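Computationally designed four-helix bundle protein (Synthetic construct, PDB 3U3B) has no known function, being a hyperthermostable four-helix bundle whose hydrophobic core was completely redesigned by flexible-backbone protein design. Local coordinates at residues E17-Q20 against N21-D25; P33-M36 against E37-N40; K91-L94 against D95-T98. One frame throughout, in Å; residues are numbered along the deposited sequence.

Contact 1. Residues E17-Q20 against N21-D25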
ATOM      1  N   GLU A  17      -2.450  -1.671   9.960  0.57 23.56           N
ATOM      2  CA  GLU A  17      -1.630  -0.572  10.484  0.57 27.93           C
ATOM      3  C   GLU A  17      -0.717   0.011   9.390  0.57 23.84           C
ATOM      4  O   GLU A  17      -0.576   1.240   9.265  0.57 26.98           O
ATOM      5  CB  GLU A  17      -0.810  -1.024  11.700  0.57 30.53           C
ATOM      6  CG  GLU A  17      -1.538  -0.868  13.043  0.57 49.42           C
ATOM      7  CD  GLU A  17      -0.762  -1.417  14.237  0.57 59.71           C
ATOM      8  OE1 GLU A  17       0.076  -2.328  14.042  0.57 60.95           O
ATOM      9  OE2 GLU A  17      -0.997  -0.933  15.375  0.57 65.23           O
ATOM     10  N   LEU A  18      -0.105  -0.861   8.594  1.00 24.13           N
ATOM     11  CA  LEU A  18       0.721  -0.411   7.480  1.00 23.83           C
ATOM     12  C   LEU A  18      -0.104   0.378   6.458  1.00 22.25           C
ATOM     13  O   LEU A  18       0.366   1.396   5.959  1.00 22.48           O
ATOM     14  CB  LEU A  18       1.419  -1.604   6.808  1.00 23.97           C
ATOM     15  CG  LEU A  18       2.428  -2.325   7.689  1.00 28.84           C
ATOM     16  CD1 LEU A  18       2.824  -3.637   7.058  1.00 28.02           C
ATOM     17  CD2 LEU A  18       3.660  -1.446   7.923  1.00 32.07           C
ATOM     18  N   ILE A  19      -1.323  -0.076   6.154  1.00 21.34           N
ATOM     19  CA  ILE A  19      -2.221   0.654   5.249  1.00 23.60           C
ATOM     20  C   ILE A  19      -2.582   2.039   5.798  1.00 23.01           C
ATOM     21  O   ILE A  19      -2.531   3.036   5.084  1.00 23.17           O
ATOM     22  CB  ILE A  19      -3.500  -0.170   4.954  1.00 29.71           C
ATOM     23  CG1 ILE A  19      -3.162  -1.327   4.016  1.00 32.32           C
ATOM     24  CG2 ILE A  19      -4.596   0.682   4.355  1.00 31.17           C
ATOM     25  CD1 ILE A  19      -4.272  -2.355   3.893  1.00 36.28           C
ATOM     26  N   GLN A  20      -2.938   2.108   7.069  1.00 22.71           N
ATOM     27  CA  GLN A  20      -3.205   3.384   7.682  1.00 24.83           C
ATOM     28  C   GLN A  20      -1.964   4.311   7.615  1.00 25.35           C
ATOM     29  O   GLN A  20      -2.096   5.511   7.396  1.00 26.23           O
ATOM     30  CB  GLN A  20      -3.655   3.197   9.126  1.00 29.26           C
ATOM     31  CG  GLN A  20      -4.104   4.506   9.764  1.00 37.23           C
ATOM     32  CD  GLN A  20      -5.183   5.197   8.935  1.00 41.67           C
ATOM     33  OE1 GLN A  20      -6.243   4.628   8.685  1.00 47.04           O
ATOM     34  NE2 GLN A  20      -4.904   6.414   8.482  1.00 42.15           N
ATOM     35  N   ASN A  21      -0.774   3.742   7.828  1.00 24.89           N
ATOM     36  CA  ASN A  21       0.487   4.483   7.691  1.00 27.51           C
ATOM     37  C   ASN A  21       0.653   5.055   6.277  1.00 25.50           C
ATOM     38  O   ASN A  21       1.048   6.219   6.113  1.00 25.96           O
ATOM     39  CB  ASN A  21       1.696   3.579   8.004  1.00 33.02           C
ATOM     40  CG  ASN A  21       1.828   3.227   9.482  1.00 40.79           C
ATOM     41  OD1 ASN A  21       1.389   3.966  10.368  1.00 49.86           O
ATOM     42  ND2 ASN A  21       2.485   2.099   9.751  1.00 39.40           N
ATOM     43  N   VAL A  22       0.341   4.252   5.258  1.00 25.56           N
ATOM     44  CA  VAL A  22       0.380   4.727   3.868  1.00 24.98           C
ATOM     45  C   VAL A  22      -0.671   5.835   3.617  1.00 24.94           C
ATOM     46  O   VAL A  22      -0.376   6.860   2.988  1.00 23.75           O
ATOM     47  CB  VAL A  22       0.220   3.575   2.823  1.00 25.03           C
ATOM     48  CG1 VAL A  22       0.080   4.138   1.435  1.00 22.88           C
ATOM     49  CG2 VAL A  22       1.436   2.642   2.853  1.00 25.33           C
ATOM     50  N   ASN A  23      -1.868   5.652   4.148  1.00 23.19           N
ATOM     51  CA  ASN A  23      -2.896   6.658   4.008  1.00 24.51           C
ATOM     52  C   ASN A  23      -2.516   7.977   4.675  1.00 26.43           C
ATOM     53  O   ASN A  23      -2.811   9.065   4.150  1.00 27.52           O
ATOM     54  CB  ASN A  23      -4.213   6.152   4.547  1.00 28.75           C
ATOM     55  CG  ASN A  23      -4.964   5.379   3.514  1.00 32.24           C
ATOM     56  OD1 ASN A  23      -4.941   5.736   2.343  1.00 35.82           O
ATOM     57  ND2 ASN A  23      -5.617   4.299   3.920  1.00 34.65           N
ATOM     58  N   ASP A  24      -1.869   7.875   5.828  1.00 27.58           N
ATOM     59  CA  ASP A  24      -1.395   9.055   6.558  1.00 32.08           C
ATOM     60  C   ASP A  24      -0.312   9.778   5.746  1.00 31.16           C
ATOM     61  O   ASP A  24      -0.312  11.002   5.665  1.00 33.46           O
ATOM     62  CB  ASP A  24      -0.886   8.652   7.947  1.00 39.66           C
ATOM     63  CG  ASP A  24      -2.029   8.318   8.938  1.00 48.11           C
ATOM     64  OD1 ASP A  24      -3.161   8.844   8.824  1.00 48.32           O
ATOM     65  OD2 ASP A  24      -1.801   7.488   9.836  1.00 56.55           O
ATOM     66  N   ASP A  25       0.580   9.029   5.093  1.00 29.20           N
ATOM     67  CA  ASP A  25       1.599   9.659   4.230  1.00 30.13           C
ATOM     68  C   ASP A  25       1.017  10.223   2.928  1.00 27.86           C
ATOM     69  O   ASP A  25       1.472  11.267   2.444  1.00 28.99           O
ATOM     70  CB  ASP A  25       2.748   8.690   3.926  1.00 32.87           C
ATOM     71  CG  ASP A  25       3.692   8.521   5.107  1.00 41.87           C
ATOM     72  OD1 ASP A  25       3.620   9.323   6.076  1.00 44.42           O
ATOM     73  OD2 ASP A  25       4.529   7.591   5.055  1.00 48.25           O
TER
HETATM   74  O   HOH W   1      -6.545   3.040   6.467  1.00 32.37           O

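Contact 2. Residues P33-M36 against E37-N40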
ATOM      1  N   PRO A  33       2.850  17.327  -3.936  1.00 31.21           N
ATOM      2  CA  PRO A  33       2.953  16.052  -4.657  1.00 31.71           C
ATOM      3  C   PRO A  33       4.358  15.661  -5.085  1.00 34.46           C
ATOM      4  O   PRO A  33       4.631  14.480  -5.334  1.00 36.72           O
ATOM      5  CB  PRO A  33       2.086  16.285  -5.895  1.00 34.83           C
ATOM      6  CG  PRO A  33       1.056  17.252  -5.434  1.00 35.96           C
ATOM      7  CD  PRO A  33       1.753  18.165  -4.456  1.00 34.64           C
ATOM      8  N   GLU A  34       5.233  16.651  -5.194  1.00 34.52           N
ATOM      9  CA  GLU A  34       6.583  16.423  -5.658  1.00 37.75           C
ATOM     10  C   GLU A  34       7.518  16.061  -4.504  1.00 37.23           C
ATOM     11  O   GLU A  34       8.720  15.961  -4.692  1.00 40.24           O
ATOM     12  CB  GLU A  34       7.093  17.687  -6.362  1.00 49.20           C
ATOM     13  CG  GLU A  34       6.177  18.205  -7.467  1.00 63.21           C
ATOM     14  CD  GLU A  34       6.438  17.559  -8.820  1.00 81.18           C
ATOM     15  OE1 GLU A  34       7.057  18.219  -9.688  1.00 91.82           O
ATOM     16  OE2 GLU A  34       6.021  16.401  -9.026  1.00 83.94           O
ATOM     17  N   ASP A  35       6.974  15.893  -3.306  1.00 37.01           N
ATOM     18  CA  ASP A  35       7.813  15.612  -2.155  1.00 35.38           C
ATOM     19  C   ASP A  35       8.229  14.144  -2.186  1.00 32.48           C
ATOM     20  O   ASP A  35       7.514  13.269  -1.677  1.00 29.60           O
ATOM     21  CB  ASP A  35       7.106  15.932  -0.834  1.00 37.91           C
ATOM     22  CG  ASP A  35       8.037  15.813   0.362  1.00 43.59           C
ATOM     23  OD1 ASP A  35       9.168  15.297   0.186  1.00 47.34           O
ATOM     24  OD2 ASP A  35       7.647  16.230   1.477  1.00 46.74           O
ATOM     25  N   MET A  36       9.387  13.881  -2.780  1.00 30.79           N
ATOM     26  CA  MET A  36       9.866  12.492  -2.938  1.00 30.44           C
ATOM     27  C   MET A  36      10.118  11.764  -1.629  1.00 29.18           C
ATOM     28  O   MET A  36      10.182  10.523  -1.600  1.00 27.11           O
ATOM     29  CB  MET A  36      11.152  12.471  -3.788  1.00 36.78           C
ATOM     30  CG  MET A  36      10.937  12.911  -5.213  1.00 41.22           C
ATOM     31  SD  MET A  36       9.533  12.071  -5.975  1.00 56.65           S
ATOM     32  CE  MET A  36       9.602  12.746  -7.640  1.00 93.56           C
ATOM     33  N   GLU A  37      10.245  12.499  -0.529  1.00 28.14           N
ATOM     34  CA  GLU A  37      10.446  11.852   0.766  1.00 29.24           C
ATOM     35  C   GLU A  37       9.226  10.971   1.134  1.00 24.68           C
ATOM     36  O   GLU A  37       9.364   9.818   1.601  1.00 24.04           O
ATOM     37  CB  GLU A  37      10.717  12.918   1.821  1.00 37.12           C
ATOM     38  CG  GLU A  37      11.150  12.395   3.156  1.00 50.82           C
ATOM     39  CD  GLU A  37      11.570  13.506   4.104  1.00 71.73           C
ATOM     40  OE1 GLU A  37      11.829  14.639   3.629  1.00 81.88           O
ATOM     41  OE2 GLU A  37      11.638  13.250   5.326  1.00 79.76           O
ATOM     42  N   TYR A  38       8.029  11.487   0.881  1.00 25.09           N
ATOM     43  CA  TYR A  38       6.823  10.716   1.188  1.00 24.23           C
ATOM     44  C   TYR A  38       6.627   9.588   0.210  1.00 22.12           C
ATOM     45  O   TYR A  38       6.268   8.494   0.602  1.00 20.70           O
ATOM     46  CB  TYR A  38       5.597  11.631   1.224  1.00 28.29           C
ATOM     47  CG  TYR A  38       5.485  12.399   2.516  1.00 32.07           C
ATOM     48  CD1 TYR A  38       5.230  11.748   3.704  1.00 30.67           C
ATOM     49  CD2 TYR A  38       5.627  13.783   2.541  1.00 37.75           C
ATOM     50  CE1 TYR A  38       5.115  12.444   4.900  1.00 35.45           C
ATOM     51  CE2 TYR A  38       5.508  14.495   3.734  1.00 42.17           C
ATOM     52  CZ  TYR A  38       5.258  13.813   4.906  1.00 42.98           C
ATOM     53  OH  TYR A  38       5.147  14.494   6.098  1.00 51.40           O
ATOM     54  N   TRP A  39       6.926   9.820  -1.059  1.00 20.76           N
ATOM     55  CA  TRP A  39       6.812   8.747  -2.033  1.00 20.89           C
ATOM     56  C   TRP A  39       7.765   7.595  -1.732  1.00 20.13           C
ATOM     57  O   TRP A  39       7.392   6.417  -1.847  1.00 20.07           O
ATOM     58  CB  TRP A  39       7.014   9.258  -3.424  1.00 23.22           C
ATOM     59  CG  TRP A  39       5.863  10.083  -3.918  1.00 26.64           C
ATOM     60  CD1 TRP A  39       5.913  11.384  -4.334  1.00 29.43           C
ATOM     61  CD2 TRP A  39       4.493   9.674  -4.034  1.00 26.71           C
ATOM     62  NE1 TRP A  39       4.656  11.811  -4.710  1.00 30.13           N
ATOM     63  CE2 TRP A  39       3.767  10.782  -4.534  1.00 30.32           C
ATOM     64  CE3 TRP A  39       3.806   8.482  -3.772  1.00 27.84           C
ATOM     65  CZ2 TRP A  39       2.399  10.734  -4.776  1.00 33.62           C
ATOM     66  CZ3 TRP A  39       2.430   8.441  -4.015  1.00 30.87           C
ATOM     67  CH2 TRP A  39       1.748   9.563  -4.508  1.00 34.09           C
ATOM     68  N   ASN A  40       8.972   7.914  -1.316  1.00 20.31           N
ATOM     69  CA  ASN A  40       9.905   6.873  -0.893  1.00 21.76           C
ATOM     70  C   ASN A  40       9.419   6.074   0.298  1.00 20.69           C
ATOM     71  O   ASN A  40       9.508   4.826   0.299  1.00 20.32           O
ATOM     72  CB  ASN A  40      11.296   7.463  -0.632  1.00 25.23           C
ATOM     73  CG  ASN A  40      12.125   7.544  -1.886  1.00 27.92           C
ATOM     74  OD1 ASN A  40      12.535   6.515  -2.424  1.00 29.88           O
ATOM     75  ND2 ASN A  40      12.410   8.777  -2.357  1.00 30.00           N
TER
HETATM   76  O   HOH W   2      11.503  16.343   1.030  1.00 53.00           O

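Contact 3. Residues K91-L94 against D95-T98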
ATOM      1  N   LYS A  91      -4.743   6.007  -4.456  1.00 29.28           N
ATOM      2  CA  LYS A  91      -5.757   5.928  -3.409  1.00 27.46           C
ATOM      3  C   LYS A  91      -6.802   4.865  -3.747  1.00 28.27           C
ATOM      4  O   LYS A  91      -7.184   4.064  -2.899  1.00 27.71           O
ATOM      5  CB  LYS A  91      -6.419   7.286  -3.241  1.00 28.12           C
ATOM      6  CG  LYS A  91      -5.555   8.276  -2.548  1.00 28.64           C
ATOM      7  CD  LYS A  91      -6.280   9.597  -2.583  1.00 37.46           C
ATOM      8  CE  LYS A  91      -5.492  10.692  -1.921  1.00 45.82           C
ATOM      9  NZ  LYS A  91      -6.210  11.982  -2.165  1.00 50.69           N
ATOM     10  N   LYS A  92      -7.261   4.852  -4.989  1.00 29.18           N
ATOM     11  CA  LYS A  92      -8.267   3.902  -5.391  1.00 30.47           C
ATOM     12  C   LYS A  92      -7.792   2.444  -5.206  1.00 30.17           C
ATOM     13  O   LYS A  92      -8.555   1.567  -4.774  1.00 30.89           O
ATOM     14  CB  LYS A  92      -8.630   4.136  -6.839  1.00 35.82           C
ATOM     15  CG  LYS A  92      -9.609   3.135  -7.339  1.00 42.99           C
ATOM     16  CD  LYS A  92      -9.938   3.413  -8.767  1.00 54.07           C
ATOM     17  CE  LYS A  92     -10.701   2.264  -9.376  1.00 64.36           C
ATOM     18  NZ  LYS A  92     -10.637   2.334 -10.866  1.00 73.40           N
ATOM     19  N   LYS A  93      -6.536   2.184  -5.537  1.00 27.63           N
ATOM     20  CA  LYS A  93      -5.989   0.850  -5.340  1.00 26.44           C
ATOM     21  C   LYS A  93      -5.793   0.501  -3.883  1.00 27.32           C
ATOM     22  O   LYS A  93      -5.944  -0.640  -3.496  1.00 27.58           O
ATOM     23  CB  LYS A  93      -4.643   0.697  -6.040  1.00 28.06           C
ATOM     24  CG  LYS A  93      -4.779   0.520  -7.510  1.00 35.70           C
ATOM     25  CD  LYS A  93      -3.418   0.386  -8.159  1.00 44.47           C
ATOM     26  CE  LYS A  93      -3.553   0.593  -9.663  1.00 55.06           C
ATOM     27  NZ  LYS A  93      -4.746  -0.141 -10.205  1.00 62.13           N
ATOM     28  N   LEU A  94      -5.388   1.473  -3.089  1.00 27.76           N
ATOM     29  CA  LEU A  94      -5.184   1.222  -1.683  1.00 30.38           C
ATOM     30  C   LEU A  94      -6.526   0.844  -1.036  1.00 27.79           C
ATOM     31  O   LEU A  94      -6.579   0.018  -0.131  1.00 27.91           O
ATOM     32  CB  LEU A  94      -4.593   2.456  -1.014  1.00 39.06           C
ATOM     33  CG  LEU A  94      -3.865   2.149   0.295  1.00 46.64           C
ATOM     34  CD1 LEU A  94      -2.698   1.166   0.069  1.00 47.30           C
ATOM     35  CD2 LEU A  94      -3.381   3.450   0.936  1.00 53.32           C
ATOM     36  N   ASP A  95      -7.600   1.473  -1.485  1.00 24.73           N
ATOM     37  CA  ASP A  95      -8.924   1.138  -0.990  1.00 26.25           C
ATOM     38  C   ASP A  95      -9.338  -0.268  -1.423  1.00 28.68           C
ATOM     39  O   ASP A  95      -9.987  -0.977  -0.683  1.00 27.81           O
ATOM     40  CB  ASP A  95      -9.933   2.161  -1.476  1.00 29.11           C
ATOM     41  CG  ASP A  95      -9.734   3.527  -0.834  1.00 33.46           C
ATOM     42  OD1 ASP A  95      -9.025   3.608   0.206  1.00 38.28           O
ATOM     43  OD2 ASP A  95     -10.283   4.520  -1.378  1.00 34.39           O
ATOM     44  N   MET A  96      -8.953  -0.659  -2.630  1.00 32.85           N
ATOM     45  CA  MET A  96      -9.142  -2.027  -3.080  1.00 34.20           C
ATOM     46  C   MET A  96      -8.413  -2.984  -2.140  1.00 34.02           C
ATOM     47  O   MET A  96      -8.964  -4.018  -1.762  1.00 36.31           O
ATOM     48  CB  MET A  96      -8.637  -2.197  -4.523  1.00 36.49           C
ATOM     49  CG  MET A  96      -9.569  -1.604  -5.566  1.00 39.62           C
ATOM     50  SD  MET A  96      -8.808  -1.295  -7.185  1.00 62.28           S
ATOM     51  CE  MET A  96      -8.010  -2.878  -7.502  1.00 52.70           C
ATOM     52  N   VAL A  97      -7.187  -2.633  -1.756  1.00 30.13           N
ATOM     53  CA  VAL A  97      -6.390  -3.475  -0.866  1.00 29.44           C
ATOM     54  C   VAL A  97      -7.110  -3.626   0.459  1.00 30.23           C
ATOM     55  O   VAL A  97      -7.187  -4.712   1.009  1.00 31.80           O
ATOM     56  CB  VAL A  97      -4.976  -2.894  -0.599  1.00 34.29           C
ATOM     57  CG1 VAL A  97      -4.287  -3.659   0.526  1.00 34.78           C
ATOM     58  CG2 VAL A  97      -4.138  -2.933  -1.852  1.00 35.49           C
ATOM     59  N   THR A  98      -7.650  -2.535   0.970  1.00 26.95           N
ATOM     60  CA  THR A  98      -8.336  -2.579   2.244  1.00 28.62           C
ATOM     61  C   THR A  98      -9.576  -3.470   2.176  1.00 30.89           C
ATOM     62  O   THR A  98      -9.827  -4.252   3.104  1.00 33.16           O
ATOM     63  CB  THR A  98      -8.737  -1.181   2.708  1.00 32.48           C
ATOM     64  OG1 THR A  98      -7.566  -0.455   3.048  1.00 29.21           O
ATOM     65  CG2 THR A  98      -9.591  -1.245   3.932  1.00 37.48           C
TER

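Contact 1. Residues E17-Q20 against N21-D25
Two successive turns of helix 3-30, the first helix of the four-helix bundle, meet here through Q20 and D24 on one side and I19 and N23 on another. The backbone is regular: the N-H groups of N21, V22, N23 and D24 bond to the carbonyls of E17, L18, I19 and Q20, each four residues back, and D24 N lies 2.8 Å from Q20 O. Beyond these, Q20 NE2 donates to D24 OD1 at 3.0 Å, a bent bond of 139°. The acceptor stays close to the amide plane of Q20, whereas NE2 comes down on OD1 from above the carboxylate plane; the two flat groups are turned 48° apart. Q20 reaches this position because its chain, with CG anti to the backbone N (chi1 -173°), folds back at chi2 and brings the amide over the next turn. The other end of the same amide is held as well: a water donates a hydrogen bond to Q20 OE1 at 2.7 Å and accepts one from N23 ND2 at 3.0 Å, consistent with this orientation of the amide. Alongside, I19 CG2 lies 3.8 Å from N23 ND2, the two side chains pointing the same way. I19 and V22 are buried against helices 36-56 and 84-102. Polar i to i+4 pairing outside and branched aliphatic residues inside are typical of an amphipathic helix in a four-helix bundle.

Contact 2. Residues P33-M36 against E37-N40
M36 O takes two hydrogen bonds from N40, one from the backbone N and one from the side-chain ND2, both at 2.9 Å and from opposite faces of the carbonyl plane. The backbone bond is the straighter, 163° against 137° for the amide, whose ND2 stands well above the carbonyl plane. This double grip lies in the first turn of helix 36-56. D35 is the N-cap: its OD1 accepts from E37 N at 3.1 Å, the N-H arriving above the carboxylate plane, and its backbone O takes a longer bond from Y38 N. With CG anti to the backbone N (chi1 -173°), the carboxylate swings forward over the helix start, and OD2 comes within 3.3 Å of Y38 CD2, carboxylate and ring planes being steeply inclined. A water donates to both D35 OD1 and E37 OE1, linking two carboxylates that probably repel each other, since these oxygens are 4.4 Å apart. Without this carboxylate, as with an alanine here, E37 N would probably lose its capping acceptor and the water one of its two carboxylate partners. On the inner side, W39 NE1 donates to P33 O at 2.7 Å; the oxygen sits at the indole edge, in the ring plane, and the bond links the connecting loop to the buried tryptophan. M36 SD adds an oblique Met-aromatic contact, 4.0 Å from W39 CD1. I82 and I87 also pack on the indole, as do M75 and L76 of helix 59-76. The bond from W39 to P33 is this protein's own addition to a familiar element, a side-chain N-cap that starts a helix after a short interhelical loop.

Contact 3. Residues K91-L94 against D95-T98
K91 begins two turns of helix 84-102, the last helix of the four-helix bundle, and its carbonyl O accepts from D95 N at 3.0 Å. Its extended side chain runs away from D95, and NZ forms a salt bridge with E30 at the far end of helix 3-30, joining the first and last helices. K92 O receives M96 N at 3.1 Å and also has the thioether chain of M96 beside it, with CG of M96 3.4 Å from that oxygen. K93 gives its carbonyl to V97 N at 2.9 Å, while its side chain leans on T67 and I68 of helix 59-76. M96 SD lies 4.0 Å from K93 CA: CG of M96 is anti to its own carbonyl carbon (chi1 -75°), which turns the chain back along the preceding turn. L94 is the buried residue of the first turn, its side chain directed onto V22 and N23 of helix 3-30. V97, one turn on, packs against V64 and L65 of helix 59-76 and also touches I19 of helix 3-30, so L94 and V97 together bring this helix against both. T98 touches I19 as well. L94 O takes the backbone N of T98 at 3.0 Å, and V97 CG2, anti to its carbonyl carbon, comes to 3.3 Å from K93 O.

Overall arrangement
From the N terminus, contact 1 lies in the C-terminal half of helix 3-30, contact 2 spans the loop after it and the first turn of helix 36-56, and contact 3 lies within helix 84-102. All three are local and follow in series: none nests in or crosses another, and contact 2 alone includes a loop. Contacts 1 and 3 pack together, with V22 CG1 3.6 Å from L94 CD2 and I19 CD1 3.6 Å from V97 CG1, tying the first and last helices. Contact 1 meets contact 2 where D25 lies against the Y38 ring. Contacts 2 and 3 do not touch, their nearest atoms being about 7 Å apart.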